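Local coordinates for protein ATP:cob(I)alamin adenosyltransferase, putative (Burkholderia thailandensis, PDB 2ZHZ) that probably transfers the adenosyl group of ATP to the cobalt of reduced cobalamin, forming adenosylcobalamin, and works as a homotrimer, at residues D30-A35 with A140-N145; S134-G139 with A147-V152. All blocks are in the same frame, centred on the assembly; numbering follows the deposited sequence.

Contacts 1 and 2 share helix 116-141 and touch one another, Leu138 CD1 lying 3.5 Å from Arg32 CA. Contact 1 (30-35 with 140-145) is a surface contact at the end of the helix bundle: polar, built on an arginine-glutamate salt bridge, and bringing the start of helix 31-50 to the loop that follows helix 116-141. Contact 2 (134-139 with 147-152) is buried between two neighbouring helices, with apolar side chains and no direct hydrogen bond across it. Leu144 of contact 1 also packs on Ile135 of contact 2. Both lie near bound ATP, contact 1 through Ile33 and contact 2 through residues next to its segments.

Contact 1: residues D30-A35 with A140-N145. With ATP (adenosine-5'-triphosphate), chain G.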
loop_
_atom_site.group_PDB
_atom_site.type_symbol
_atom_site.label_atom_id
_atom_site.label_comp_id
_atom_site.label_asym_id
_atom_site.label_seq_id
_atom_site.Cartn_x
_atom_site.Cartn_y
_atom_site.Cartn_z
ATOM N N ASP B 30 1.040 15.901 -8.947
ATOM C CA ASP B 30 2.038 15.859 -10.016
ATOM C C ASP B 30 2.668 14.466 -10.045
ATOM O O ASP B 30 2.838 13.835 -8.998
ATOM C CB ASP B 30 3.129 16.901 -9.753
ATOM C CG ASP B 30 4.105 17.033 -10.906
ATOM O OD1 ASP B 30 3.820 17.804 -11.845
ATOM O OD2 ASP B 30 5.155 16.360 -10.879
ATOM N N ALA B 31 3.020 13.998 -11.239
ATOM C CA ALA B 31 3.631 12.681 -11.405
ATOM C C ALA B 31 4.892 12.500 -10.557
ATOM O O ALA B 31 5.172 11.404 -10.074
ATOM C CB ALA B 31 3.960 12.443 -12.880
ATOM N N ARG B 32 5.654 13.573 -10.375
ATOM C CA ARG B 32 6.876 13.490 -9.582
ATOM C C ARG B 32 6.560 13.277 -8.100
ATOM O O ARG B 32 7.236 12.511 -7.413
ATOM C CB ARG B 32 7.713 14.765 -9.764
ATOM C CG ARG B 32 9.063 14.737 -9.059
ATOM C CD ARG B 32 9.903 15.964 -9.408
ATOM N NE ARG B 32 10.369 15.941 -10.796
ATOM C CZ ARG B 32 11.435 15.269 -11.224
ATOM N NH1 ARG B 32 12.166 14.553 -10.376
ATOM N NH2 ARG B 32 11.775 15.313 -12.508
ATOM N N ILE B 33 5.527 13.955 -7.608
ATOM C CA ILE B 33 5.140 13.823 -6.210
ATOM C C ILE B 33 4.566 12.429 -5.962
ATOM O O ILE B 33 4.751 11.857 -4.891
ATOM C CB ILE B 33 4.099 14.905 -5.818
ATOM C CG1 ILE B 33 4.706 16.297 -6.030
ATOM C CG2 ILE B 33 3.685 14.740 -4.364
ATOM C CD1 ILE B 33 6.020 16.517 -5.288
ATOM N N ALA B 34 3.875 11.889 -6.958
ATOM C CA ALA B 34 3.306 10.552 -6.846
ATOM C C ALA B 34 4.420 9.508 -6.741
ATOM O O ALA B 34 4.336 8.579 -5.936
ATOM C CB ALA B 34 2.423 10.253 -8.055
ATOM N N ALA B 35 5.461 9.651 -7.560
ATOM C CA ALA B 35 6.568 8.700 -7.524
ATOM C C ALA B 35 7.282 8.788 -6.174
ATOM O O ALA B 35 7.596 7.768 -5.562
ATOM C CB ALA B 35 7.545 8.983 -8.666
ATOM N N ALA B 140 8.538 9.454 -18.344
ATOM C CA ALA B 140 7.960 9.616 -19.671
ATOM C C ALA B 140 7.500 11.055 -19.909
ATOM O O ALA B 140 7.242 11.450 -21.045
ATOM C CB ALA B 140 6.788 8.660 -19.854
ATOM N N SER B 141 7.401 11.839 -18.841
ATOM C CA SER B 141 6.959 13.225 -18.969
ATOM C C SER B 141 8.035 14.211 -18.532
ATOM O O SER B 141 7.899 15.419 -18.731
ATOM C CB SER B 141 5.691 13.453 -18.143
ATOM O OG SER B 141 5.937 13.248 -16.764
ATOM N N GLU B 142 9.099 13.691 -17.931
ATOM C CA GLU B 142 10.197 14.526 -17.463
ATOM C C GLU B 142 11.523 13.786 -17.585
ATOM O O GLU B 142 11.614 12.606 -17.246
ATOM C CB GLU B 142 9.985 14.916 -16.001
ATOM C CG GLU B 142 8.731 15.726 -15.728
ATOM C CD GLU B 142 8.662 16.198 -14.289
ATOM O OE1 GLU B 142 9.643 16.821 -13.829
ATOM O OE2 GLU B 142 7.636 15.953 -13.620
ATOM N N PRO B 143 12.572 14.471 -18.074
ATOM C CA PRO B 143 13.881 13.824 -18.214
ATOM C C PRO B 143 14.342 13.322 -16.849
ATOM O O PRO B 143 14.433 14.089 -15.891
ATOM C CB PRO B 143 14.765 14.944 -18.765
ATOM C CG PRO B 143 14.124 16.187 -18.210
ATOM C CD PRO B 143 12.654 15.903 -18.408
ATOM N N LEU B 144 14.628 12.029 -16.768
ATOM C CA LEU B 144 15.039 11.423 -15.511
ATOM C C LEU B 144 16.176 10.441 -15.761
ATOM O O LEU B 144 16.293 9.889 -16.853
ATOM C CB LEU B 144 13.836 10.684 -14.910
ATOM C CG LEU B 144 13.821 10.250 -13.447
ATOM C CD1 LEU B 144 13.752 11.477 -12.550
ATOM C CD2 LEU B 144 12.609 9.356 -13.205
ATOM N N ASN B 145 17.027 10.235 -14.761
ATOM C CA ASN B 145 18.118 9.280 -14.910
ATOM C C ASN B 145 17.468 7.902 -14.926
ATOM O O ASN B 145 16.372 7.725 -14.395
ATOM C CB ASN B 145 19.104 9.371 -13.741
ATOM C CG ASN B 145 19.827 10.703 -13.686
ATOM O OD1 ASN B 145 20.329 11.188 -14.699
ATOM N ND2 ASN B 145 19.895 11.294 -12.500
HETATM P PG ATP G . 2.937 21.378 5.177
HETATM O O1G ATP G . 1.602 21.848 4.648
HETATM O O2G ATP G . 3.591 22.335 6.131
HETATM O O3G ATP G . 2.845 20.033 5.871
HETATM P PB ATP G . 3.751 20.308 2.548
HETATM O O1B ATP G . 2.446 19.577 2.592
HETATM O O2B ATP G . 3.987 21.177 1.331
HETATM O O3B ATP G . 3.967 21.229 3.901
HETATM P PA ATP G . 5.224 18.128 3.805
HETATM O O1A ATP G . 3.981 17.324 3.989
HETATM O O2A ATP G . 5.871 18.806 5.002
HETATM O O3A ATP G . 4.999 19.256 2.631
HETATM O "O5'" ATP G . 6.284 17.130 3.127
HETATM C "C5'" ATP G . 7.577 17.573 2.761
HETATM C "C4'" ATP G . 8.046 16.891 1.469
HETATM O "O4'" ATP G . 7.258 15.728 1.126
HETATM C "C3'" ATP G . 8.011 17.845 0.280
HETATM O "O3'" ATP G . 9.343 18.141 -0.168
HETATM C "C2'" ATP G . 7.163 17.166 -0.787
HETATM O "O2'" ATP G . 7.919 16.983 -1.997
HETATM C "C1'" ATP G . 6.708 15.832 -0.200
HETATM N N9 ATP G . 5.204 15.713 -0.153
HETATM C C8 ATP G . 4.332 16.629 0.350
HETATM N N7 ATP G . 3.047 16.215 0.239
HETATM C C5 ATP G . 3.061 15.007 -0.343
HETATM C C6 ATP G . 2.040 13.991 -0.764
HETATM N N6 ATP G . 0.709 14.214 -0.566
HETATM N N1 ATP G . 2.487 12.827 -1.356
HETATM C C2 ATP G . 3.815 12.581 -1.566
HETATM N N3 ATP G . 4.797 13.464 -1.206
HETATM C C4 ATP G . 4.491 14.671 -0.606
#
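Arg32 leaves its helix with CG anti to the backbone N (chi1 -176°) and bends at chi3, where NE turns toward Glu142. Glu142 answers with CG anti to its carbonyl carbon (chi1 -61°) and CD extended beyond it (chi2 -174°), the chain reaching to Arg32. The grip is side-on and falls on a single oxygen: NE of Arg32 donates to OE1 of Glu142 at 3.2 Å, and NH2 of Arg32 reaches the same OE1 at 2.9 Å, the straighter of the two bonds. OE1 lies in the guanidinium plane, yet both nitrogens approach it from one face of the carboxylate, the two planes being turned well away from parallel. At the far end of the guanidinium, CD1 of Leu144 comes within 4.1 Å of NH1, which in turn donates to the carbonyl oxygen of Leu76.

The second oxygen, OE2 of Glu142, faces OD2 of Asp30 tip to tip at 3.7 Å. This close approach of like charges is probably eased by the guanidinium nearby. Asp30 is the N-cap of helix 31-50: its OD2 accepts from the backbone N of Arg32 at 2.9 Å.

One residue on, Ile33 turns to the nucleotide, its CG2 lying 3.5 Å from C2 of the ATP adenine; Arg133 of the second subunit packs on the same isoleucine. The salt bridge ties the first turn of helix 31-50 to the loop after helix 116-141, with Leu138 of that helix packed on Arg32 and Leu76 of helix 56-77 beside Leu144.

Contact 2: residues S134-G139 with A147-V152; sequences SIVALG and APRRYV
Arg149 meets Val136 through its aliphatic chain, and its flat guanidinium is joined to the carbonyl oxygen of Ile135 through a water. That water donates to the Ile135 oxygen at 2.9 Å and accepts only a weak bond from NH1 of Arg149. NE of the guanidinium has its stronger partner in the backbone oxygen of Asp14 of the third subunit.

Ile135 carries the contact with both branches. CG2 rests on the backbone of Arg149, 4.1 Å from its N, and CB of Pro148 lies 4.3 Å from the same CG2 of Ile135. With chi2 at 170°, CD1 is extended toward Val152 and meets it tip to tip, ending 4.0 Å from CG1 and nearly as close to CG2, at the fork of the valine. CG2 of Val136 lies 3.9 Å from CD of Arg149, the two side chains crossing at about a right angle. No direct hydrogen bond spans the pair. Within helix 134-139 the oxygen of Ile135 also receives the N of Gly139, so this carbonyl serves both its own helix and the bridging water.

Val39 of helix 31-50 packs against Ile135, while Gly16 of the third subunit packs on Val136. The segment axes approach to 9.6 Å and run at 162°, an antiparallel helical hairpin closed by the short loop between helices 116-141 and 147-169. Such up-and-down pairing builds the helix bundle of PduO-type adenosyltransferases. Here it brings Val152 side by side with Glu132, an ATP-binding residue, their side chains about 4 Å apart, and Asn153, the next residue after Val152, binds magnesium.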
loop_
_atom_site.group_PDB
_atom_site.type_symbol
_atom_site.label_atom_id
_atom_site.label_comp_id
_atom_site.label_asym_id
_atom_site.label_seq_id
_atom_site.Cartn_x
_atom_site.Cartn_y
_atom_site.Cartn_z
ATOM N N SER B 134 5.170 4.194 -11.267
ATOM C CA SER B 134 5.070 5.645 -11.128
ATOM C C SER B 134 6.381 6.347 -11.493
ATOM O O SER B 134 6.373 7.487 -11.958
ATOM C CB SER B 134 4.616 6.023 -9.707
ATOM O OG SER B 134 5.465 5.491 -8.711
ATOM N N ILE B 135 7.505 5.666 -11.298
ATOM C CA ILE B 135 8.801 6.232 -11.655
ATOM C C ILE B 135 8.917 6.222 -13.184
ATOM O O ILE B 135 9.434 7.164 -13.784
ATOM C CB ILE B 135 9.953 5.418 -11.021
ATOM C CG1 ILE B 135 10.004 5.702 -9.518
ATOM C CG2 ILE B 135 11.287 5.767 -11.693
ATOM C CD1 ILE B 135 10.936 4.784 -8.744
ATOM N N VAL B 136 8.426 5.156 -13.811
ATOM C CA VAL B 136 8.455 5.050 -15.266
ATOM C C VAL B 136 7.544 6.117 -15.877
ATOM O O VAL B 136 7.853 6.698 -16.920
ATOM C CB VAL B 136 7.991 3.650 -15.731
ATOM C CG1 VAL B 136 7.752 3.644 -17.237
ATOM C CG2 VAL B 136 9.040 2.616 -15.366
ATOM N N ALA B 137 6.418 6.374 -15.215
ATOM C CA ALA B 137 5.464 7.374 -15.684
ATOM C C ALA B 137 6.067 8.771 -15.580
ATOM O O ALA B 137 5.872 9.609 -16.459
ATOM C CB ALA B 137 4.177 7.295 -14.862
ATOM N N LEU B 138 6.789 9.025 -14.495
ATOM C CA LEU B 138 7.420 10.319 -14.300
ATOM C C LEU B 138 8.477 10.548 -15.376
ATOM O O LEU B 138 8.586 11.645 -15.926
ATOM C CB LEU B 138 8.072 10.390 -12.919
ATOM C CG LEU B 138 8.978 11.606 -12.684
ATOM C CD1 LEU B 138 8.165 12.891 -12.820
ATOM C CD2 LEU B 138 9.617 11.508 -11.310
ATOM N N GLY B 139 9.246 9.502 -15.672
ATOM C CA GLY B 139 10.295 9.596 -16.673
ATOM C C GLY B 139 9.796 9.802 -18.092
ATOM O O GLY B 139 10.543 10.266 -18.954
ATOM N N ALA B 147 18.823 5.191 -13.542
ATOM C CA ALA B 147 19.167 4.493 -12.306
ATOM C C ALA B 147 17.993 4.186 -11.363
ATOM O O ALA B 147 17.843 3.049 -10.911
ATOM C CB ALA B 147 20.250 5.265 -11.560
ATOM N N PRO B 148 17.152 5.188 -11.048
ATOM C CA PRO B 148 16.012 4.952 -10.150
ATOM C C PRO B 148 15.148 3.780 -10.614
ATOM O O PRO B 148 14.790 2.901 -9.832
ATOM C CB PRO B 148 15.260 6.279 -10.200
ATOM C CG PRO B 148 16.375 7.276 -10.388
ATOM C CD PRO B 148 17.225 6.608 -11.440
ATOM N N ARG B 149 14.829 3.796 -11.902
ATOM C CA ARG B 149 14.026 2.779 -12.567
ATOM C C ARG B 149 14.717 1.413 -12.473
ATOM O O ARG B 149 14.100 0.395 -12.127
ATOM C CB ARG B 149 13.880 3.206 -14.029
ATOM C CG ARG B 149 13.000 2.379 -14.902
ATOM C CD ARG B 149 12.858 3.059 -16.260
ATOM N NE ARG B 149 14.094 3.052 -17.043
ATOM C CZ ARG B 149 14.553 4.100 -17.726
ATOM N NH1 ARG B 149 13.887 5.245 -17.719
ATOM N NH2 ARG B 149 15.668 3.999 -18.436
ATOM N N ARG B 150 16.005 1.396 -12.788
ATOM C CA ARG B 150 16.775 0.158 -12.750
ATOM C C ARG B 150 16.909 -0.370 -11.333
ATOM O O ARG B 150 16.964 -1.583 -11.118
ATOM C CB ARG B 150 18.164 0.385 -13.346
ATOM C CG ARG B 150 18.139 0.882 -14.779
ATOM C CD ARG B 150 19.553 1.045 -15.318
ATOM N NE ARG B 150 20.193 -0.245 -15.572
ATOM C CZ ARG B 150 21.505 -0.417 -15.699
ATOM N NH1 ARG B 150 22.327 0.620 -15.589
ATOM N NH2 ARG B 150 21.996 -1.623 -15.945
ATOM N N TYR B 151 16.951 0.542 -10.365
ATOM C CA TYR B 151 17.085 0.151 -8.970
ATOM C C TYR B 151 15.844 -0.584 -8.457
ATOM O O TYR B 151 15.953 -1.676 -7.900
ATOM C CB TYR B 151 17.346 1.375 -8.089
ATOM C CG TYR B 151 17.561 1.020 -6.637
ATOM C CD1 TYR B 151 18.846 0.811 -6.129
ATOM C CD2 TYR B 151 16.476 0.843 -5.778
ATOM C CE1 TYR B 151 19.041 0.432 -4.801
ATOM C CE2 TYR B 151 16.658 0.465 -4.459
ATOM C CZ TYR B 151 17.939 0.256 -3.975
ATOM O OH TYR B 151 18.106 -0.159 -2.679
ATOM N N VAL B 152 14.667 0.011 -8.635
ATOM C CA VAL B 152 13.448 -0.636 -8.162
ATOM C C VAL B 152 13.132 -1.897 -8.960
ATOM O O VAL B 152 12.459 -2.802 -8.464
ATOM C CB VAL B 152 12.235 0.331 -8.190
ATOM C CG1 VAL B 152 12.415 1.406 -7.127
ATOM C CG2 VAL B 152 12.087 0.958 -9.562
HETATM O O HOH W 1 11.860 6.401 -15.257
#